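Local coordinates for protein interacting with Hsp90 1 (Saccharomyces cerevisiae, PDB 4CHH) that takes part in pre-rRNA processing, is required for the interaction of NOP58 with snoRNA, and joins RVB1, RVB2 and TAH1 in the R2TP complex, at residues I80-P83 with L84-Q87; C116-S119 with D120-R123; R132-L135 with V136-L140. All coordinates share one frame; numbering follows the deposited sequence.

Contact 1 (I80-P83 with L84-Q87); sequences IVFP and LIIQ
I85 rests its CD1 methyl against two residues of the preceding turn, V81 and F82. With CG1 swung opposite the carbonyl carbon (chi1 -70°) and the chain then fully extended, that methyl runs back along the helix and ends 3.7 Å from V81 CG1 and 3.9 Å from F82 CD1. V81 meets it obliquely, offering the methyl that lies across from its own backbone N, whereas the side chains of F82 and I85 lead off in the same direction, the phenyl ring meeting the methyl at a slant. An alanine in place of I85 would probably leave a gap beside V81 CG1 and F82 CD1 and take from W138 of helix 129-147 the contact it makes with this side chain. All of this belongs to the last turns of helix 78-86, a short surface helix kinked at P83, whose ring nitrogen has no hydrogen to give the preceding turn. From I85 onward the i to i+4 bonds resume: I85 N reaches V81 O at 2.8 Å, I86 N reaches F82 O, and Q87 N bonds to P83 O just where the helix gives way to loop. Side-chain carbons settle beside these carbonyls: L84 CG comes to 3.4 Å from I80 O, and I86 lays its CD1 near F82 O. L84 and I80 run alongside one another, with L84 CD1 at 4.1 Å from I80 CG2. The same helix divides its apolar groups among several neighbours. V81 turns to F76 and W90 in the flanking loops, L84 shares W90, and F82 rests on D128 and on Q130 and I134 of helix 129-147.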
loop_
_atom_site.group_PDB
_atom_site.type_symbol
_atom_site.label_atom_id
_atom_site.label_comp_id
_atom_site.label_asym_id
_atom_site.label_seq_id
_atom_site.Cartn_x
_atom_site.Cartn_y
_atom_site.Cartn_z
ATOM N N ILE A 80 9.859 9.381 19.459
ATOM C CA ILE A 80 9.293 8.192 20.108
ATOM C C ILE A 80 9.227 7.033 19.117
ATOM O O ILE A 80 9.596 5.909 19.435
ATOM C CB ILE A 80 7.850 8.499 20.632
ATOM C CG1 ILE A 80 7.800 9.681 21.653
ATOM C CG2 ILE A 80 7.164 7.228 21.175
ATOM C CD1 ILE A 80 8.497 9.450 23.016
ATOM N N VAL A 81 8.702 7.324 17.911
ATOM C CA VAL A 81 8.334 6.321 16.932
ATOM C C VAL A 81 9.494 5.722 16.138
ATOM O O VAL A 81 9.475 4.499 15.951
ATOM C CB VAL A 81 7.215 6.863 16.006
ATOM C CG1 VAL A 81 7.069 6.029 14.735
ATOM C CG2 VAL A 81 5.894 6.954 16.769
ATOM N N PHE A 82 10.469 6.516 15.663
ATOM C CA PHE A 82 11.552 5.919 14.856
ATOM C C PHE A 82 12.318 4.827 15.649
ATOM O O PHE A 82 12.526 3.747 15.097
ATOM C CB PHE A 82 12.482 6.977 14.242
ATOM C CG PHE A 82 11.765 7.766 13.157
ATOM C CD1 PHE A 82 11.072 7.115 12.138
ATOM C CD2 PHE A 82 11.800 9.156 13.143
ATOM C CE1 PHE A 82 10.414 7.842 11.128
ATOM C CE2 PHE A 82 11.146 9.884 12.130
ATOM C CZ PHE A 82 10.463 9.218 11.127
ATOM N N PRO A 83 12.631 5.008 16.954
ATOM C CA PRO A 83 13.234 3.904 17.711
ATOM C C PRO A 83 12.303 2.680 17.790
ATOM O O PRO A 83 12.786 1.565 17.665
ATOM C CB PRO A 83 13.463 4.534 19.091
ATOM C CG PRO A 83 13.681 5.993 18.784
ATOM C CD PRO A 83 12.561 6.220 17.793
ATOM N N LEU A 84 10.974 2.885 17.926
ATOM C CA LEU A 84 9.988 1.780 17.958
ATOM C C LEU A 84 9.929 1.031 16.627
ATOM O O LEU A 84 9.750 -0.186 16.622
ATOM C CB LEU A 84 8.582 2.276 18.320
ATOM C CG LEU A 84 8.353 2.745 19.743
ATOM C CD1 LEU A 84 6.963 3.333 19.873
ATOM C CD2 LEU A 84 8.571 1.589 20.765
ATOM N N ILE A 85 10.116 1.760 15.504
ATOM C CA ILE A 85 10.142 1.139 14.174
ATOM C C ILE A 85 11.356 0.209 14.084
ATOM O O ILE A 85 11.199 -0.934 13.671
ATOM C CB ILE A 85 10.120 2.197 13.050
ATOM C CG1 ILE A 85 8.728 2.881 12.993
ATOM C CG2 ILE A 85 10.558 1.558 11.661
ATOM C CD1 ILE A 85 8.631 4.092 11.957
ATOM N N ILE A 86 12.538 0.675 14.538
ATOM C CA ILE A 86 13.778 -0.130 14.561
ATOM C C ILE A 86 13.555 -1.371 15.457
ATOM O O ILE A 86 13.991 -2.467 15.108
ATOM C CB ILE A 86 14.993 0.732 15.022
ATOM C CG1 ILE A 86 15.407 1.726 13.921
ATOM C CG2 ILE A 86 16.219 -0.114 15.521
ATOM C CD1 ILE A 86 16.070 3.006 14.480
ATOM N N GLN A 87 12.808 -1.204 16.549
ATOM C CA GLN A 87 12.520 -2.316 17.483
ATOM C C GLN A 87 11.399 -3.251 16.994
ATOM O O GLN A 87 11.053 -4.184 17.732
ATOM C CB GLN A 87 12.131 -1.763 18.855
ATOM C CG GLN A 87 13.256 -1.005 19.589
ATOM C CD GLN A 87 12.713 -0.208 20.766
ATOM O OE1 GLN A 87 11.639 -0.488 21.317
ATOM N NE2 GLN A 87 13.400 0.852 21.130
#

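Contact 2 (C116-S119 with D120-R123); sequences CINS and DCSR
Three side-chain rotations set up the join between N118, I117 and the turn that follows. N118 holds CG across from its backbone N (chi1 -179°), which carries OD1 forward to 2.9 Å from D120 N; the donor stands well above the carboxamide plane rather than on a lone pair. S122 tucks OG between its backbone N and carbonyl carbon (chi1 85°), where the hydroxyl gives its proton to S119 O at 2.7 Å. I117 takes the same crowded position with CG1, and its CD1 lies 3.7 Å from S122 N. The S122 hydroxyl is used twice, for it also accepts a nearly straight bond (171°) from R123 NH1 at 3.0 Å, with OG lying in the plane of the guanidinium. In the backbone, S122 N bonds to N118 O at 3.1 Å. Other polar ends find partners outside: N118 ND2 in V69 O, S119 OG in H65 ND1, and the D120 carboxylate in a salt bridge to K71. Thus strand 109-118 passes into helix 119-127 through an asparagine N-cap, its OD1 closing an Asx turn on the second amide of the helix.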
loop_
_atom_site.group_PDB
_atom_site.type_symbol
_atom_site.label_atom_id
_atom_site.label_comp_id
_atom_site.label_asym_id
_atom_site.label_seq_id
_atom_site.Cartn_x
_atom_site.Cartn_y
_atom_site.Cartn_z
ATOM N N CYS A 116 -4.021 0.442 1.337
ATOM C CA CYS A 116 -4.869 1.336 2.101
ATOM C C CYS A 116 -4.429 1.440 3.550
ATOM O O CYS A 116 -4.287 0.439 4.249
ATOM C CB CYS A 116 -6.329 0.882 1.996
ATOM S SG CYS A 116 -7.535 2.136 2.474
ATOM N N ILE A 117 -4.236 2.672 4.002
ATOM C CA ILE A 117 -3.809 2.947 5.373
ATOM C C ILE A 117 -4.876 3.792 6.051
ATOM O O ILE A 117 -5.792 4.284 5.381
ATOM C CB ILE A 117 -2.402 3.632 5.412
ATOM C CG1 ILE A 117 -2.432 5.048 4.720
ATOM C CG2 ILE A 117 -1.325 2.694 4.842
ATOM C CD1 ILE A 117 -1.148 5.892 4.798
ATOM N N ASN A 118 -4.756 3.976 7.369
ATOM C CA ASN A 118 -5.683 4.828 8.087
ATOM C C ASN A 118 -5.494 6.259 7.607
ATOM O O ASN A 118 -4.370 6.681 7.369
ATOM C CB ASN A 118 -5.464 4.725 9.589
ATOM C CG ASN A 118 -6.418 5.558 10.386
ATOM O OD1 ASN A 118 -6.123 6.714 10.717
ATOM N ND2 ASN A 118 -7.610 5.013 10.653
ATOM N N SER A 119 -6.592 7.001 7.497
ATOM C CA SER A 119 -6.615 8.390 7.066
ATOM C C SER A 119 -5.697 9.317 7.901
ATOM O O SER A 119 -5.082 10.226 7.328
ATOM C CB SER A 119 -8.047 8.887 7.126
ATOM O OG SER A 119 -8.778 8.169 6.151
ATOM N N ASP A 120 -5.596 9.091 9.231
ATOM C CA ASP A 120 -4.711 9.900 10.088
ATOM C C ASP A 120 -3.256 9.671 9.703
ATOM O O ASP A 120 -2.507 10.638 9.590
ATOM C CB ASP A 120 -4.925 9.605 11.590
ATOM C CG ASP A 120 -6.315 9.956 12.118
ATOM O OD1 ASP A 120 -7.080 10.657 11.397
ATOM O OD2 ASP A 120 -6.643 9.530 13.238
ATOM N N CYS A 121 -2.886 8.408 9.417
ATOM C CA CYS A 121 -1.533 8.013 8.994
ATOM C C CYS A 121 -1.178 8.642 7.650
ATOM O O CYS A 121 -0.026 9.014 7.461
ATOM C CB CYS A 121 -1.398 6.494 8.952
ATOM S SG CYS A 121 -1.779 5.685 10.527
ATOM N N SER A 122 -2.173 8.825 6.741
ATOM C CA SER A 122 -1.951 9.485 5.450
ATOM C C SER A 122 -1.557 10.952 5.656
ATOM O O SER A 122 -0.849 11.511 4.824
ATOM C CB SER A 122 -3.181 9.367 4.553
ATOM O OG SER A 122 -4.161 10.366 4.793
ATOM N N ARG A 123 -2.022 11.575 6.765
ATOM C CA ARG A 123 -1.687 12.965 7.089
ATOM C C ARG A 123 -0.293 13.047 7.719
ATOM O O ARG A 123 0.430 13.996 7.454
ATOM C CB ARG A 123 -2.764 13.602 8.000
ATOM C CG ARG A 123 -4.109 13.912 7.290
ATOM C CD ARG A 123 -4.189 13.346 5.880
ATOM N NE ARG A 123 -3.935 14.341 4.865
ATOM C CZ ARG A 123 -3.781 14.092 3.571
ATOM N NH1 ARG A 123 -3.816 12.844 3.116
ATOM N NH2 ARG A 123 -3.561 15.079 2.728
#

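Contact 3 (R132-L135 with V136-L140); sequences REIL and VEWCL
W138 and I134, one turn apart, meet methyl to ring: I134 CG2 sits over the six-membered ring 3.5 Å from its centroid and 13° off the normal, a CH-pi contact. The I134 carbonyl oxygen lies over a face of the indole as well, yet its hydrogen-bond partner is W138 N, at 3.0 Å. The other amides follow suit, V136 N pairing with R132 O, E137 N with E133 O, C139 N with L135 O at 2.9 Å, and L140 N with V136 O. W138 O, in turn, receives the S142 hydroxyl. Charged ends find their neighbours farther off. E137 OE1 makes a salt bridge with R153, while OE2 lies close to E141 OE2, a closeness of like charges that would probably raise their proton affinity, offset in part by R153. R132 extends to a cation-pi contact with F38. On the buried flank L135 CD1 touches C139 SG at 3.8 Å, beside V63 for L135 and I40 for C139; V136 and L140 also face strand 29-47. Helix 129-147 packs on the beta sheet through L135, V136, C139 and L140, as in alpha/beta layer packing, and its i to i+4 bonds are unbroken here.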
loop_
_atom_site.group_PDB
_atom_site.type_symbol
_atom_site.label_atom_id
_atom_site.label_comp_id
_atom_site.label_asym_id
_atom_site.label_seq_id
_atom_site.Cartn_x
_atom_site.Cartn_y
_atom_site.Cartn_z
ATOM N N ARG A 132 7.277 8.994 5.482
ATOM C CA ARG A 132 6.761 8.706 4.132
ATOM C C ARG A 132 7.651 7.641 3.411
ATOM O O ARG A 132 7.126 6.696 2.815
ATOM C CB ARG A 132 6.718 10.012 3.308
ATOM C CG ARG A 132 5.929 9.886 2.001
ATOM C CD ARG A 132 5.741 11.261 1.384
ATOM N NE ARG A 132 4.959 11.239 0.144
ATOM C CZ ARG A 132 3.663 11.541 0.046
ATOM N NH1 ARG A 132 2.951 11.824 1.132
ATOM N NH2 ARG A 132 3.064 11.538 -1.136
ATOM N N GLU A 133 8.993 7.804 3.468
ATOM C CA GLU A 133 9.909 6.833 2.848
ATOM C C GLU A 133 9.725 5.428 3.423
ATOM O O GLU A 133 9.753 4.457 2.679
ATOM C CB GLU A 133 11.377 7.245 3.083
ATOM C CG GLU A 133 11.887 8.303 2.122
ATOM C CD GLU A 133 13.000 9.171 2.690
ATOM O OE1 GLU A 133 13.661 8.745 3.667
ATOM O OE2 GLU A 133 13.201 10.288 2.159
ATOM N N ILE A 134 9.629 5.326 4.759
ATOM C CA ILE A 134 9.418 4.041 5.440
ATOM C C ILE A 134 8.029 3.467 5.036
ATOM O O ILE A 134 7.905 2.258 4.803
ATOM C CB ILE A 134 9.554 4.273 6.963
ATOM C CG1 ILE A 134 11.043 4.525 7.356
ATOM C CG2 ILE A 134 8.956 3.143 7.781
ATOM C CD1 ILE A 134 11.235 5.065 8.819
ATOM N N LEU A 135 7.007 4.335 4.930
ATOM C CA LEU A 135 5.670 3.863 4.561
ATOM C C LEU A 135 5.709 3.280 3.119
ATOM O O LEU A 135 5.106 2.236 2.858
ATOM C CB LEU A 135 4.627 5.012 4.720
ATOM C CG LEU A 135 3.108 4.759 4.386
ATOM C CD1 LEU A 135 2.830 4.908 2.898
ATOM C CD2 LEU A 135 2.578 3.415 4.950
ATOM N N VAL A 136 6.423 3.952 2.199
ATOM C CA VAL A 136 6.555 3.483 0.805
ATOM C C VAL A 136 7.196 2.074 0.782
ATOM O O VAL A 136 6.725 1.215 0.043
ATOM C CB VAL A 136 7.350 4.518 -0.037
ATOM C CG1 VAL A 136 7.939 3.891 -1.314
ATOM C CG2 VAL A 136 6.453 5.707 -0.378
ATOM N N GLU A 137 8.279 1.860 1.586
ATOM C CA GLU A 137 8.952 0.579 1.725
ATOM C C GLU A 137 7.975 -0.498 2.251
ATOM O O GLU A 137 7.959 -1.607 1.711
ATOM C CB GLU A 137 10.182 0.728 2.672
ATOM C CG GLU A 137 10.920 -0.591 2.935
ATOM C CD GLU A 137 11.443 -1.336 1.717
ATOM O OE1 GLU A 137 11.788 -0.685 0.704
ATOM O OE2 GLU A 137 11.461 -2.584 1.757
ATOM N N TRP A 138 7.150 -0.162 3.284
ATOM C CA TRP A 138 6.130 -1.067 3.851
ATOM C C TRP A 138 5.084 -1.479 2.819
ATOM O O TRP A 138 4.651 -2.636 2.824
ATOM C CB TRP A 138 5.428 -0.430 5.036
ATOM C CG TRP A 138 6.245 -0.414 6.297
ATOM C CD1 TRP A 138 7.261 -1.268 6.636
ATOM C CD2 TRP A 138 6.108 0.501 7.387
ATOM N NE1 TRP A 138 7.785 -0.920 7.859
ATOM C CE2 TRP A 138 7.059 0.127 8.373
ATOM C CE3 TRP A 138 5.221 1.554 7.670
ATOM C CZ2 TRP A 138 7.155 0.781 9.605
ATOM C CZ3 TRP A 138 5.367 2.247 8.866
ATOM C CH2 TRP A 138 6.326 1.865 9.813
ATOM N N CYS A 139 4.680 -0.529 1.940
ATOM C CA CYS A 139 3.734 -0.788 0.847
ATOM C C CYS A 139 4.347 -1.753 -0.157
ATOM O O CYS A 139 3.679 -2.697 -0.557
ATOM C CB CYS A 139 3.292 0.513 0.176
ATOM S SG CYS A 139 2.222 1.527 1.210
ATOM N N LEU A 140 5.630 -1.557 -0.524
ATOM C CA LEU A 140 6.323 -2.465 -1.428
ATOM C C LEU A 140 6.418 -3.860 -0.815
ATOM O O LEU A 140 6.121 -4.835 -1.489
ATOM C CB LEU A 140 7.734 -1.948 -1.766
ATOM C CG LEU A 140 7.792 -0.677 -2.622
ATOM C CD1 LEU A 140 9.108 0.051 -2.415
ATOM C CD2 LEU A 140 7.545 -0.978 -4.083
#

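In the fold
Contacts 1, 2 and 3 come in that order along the PIH1 N-terminal domain, the part of the protein that this chain represents. Contact 3, on helix 129-147, is the hub. Its centre lies about 15 Å from that of contact 1 and about 13 Å from that of contact 2, and it touches both: F82 CE1 meets I134 CD1 at 3.7 Å, and I117 CG2 meets L135 CD2 at 4.0 Å. Contacts 1 and 2 stay apart, their nearest atoms about 10 Å from each other. Helix 129-147 therefore links the outlying helix 78-86 to strand 109-118 of the mixed sheet, so that the outer helix and the strand-to-helix junction both pack against the same helix.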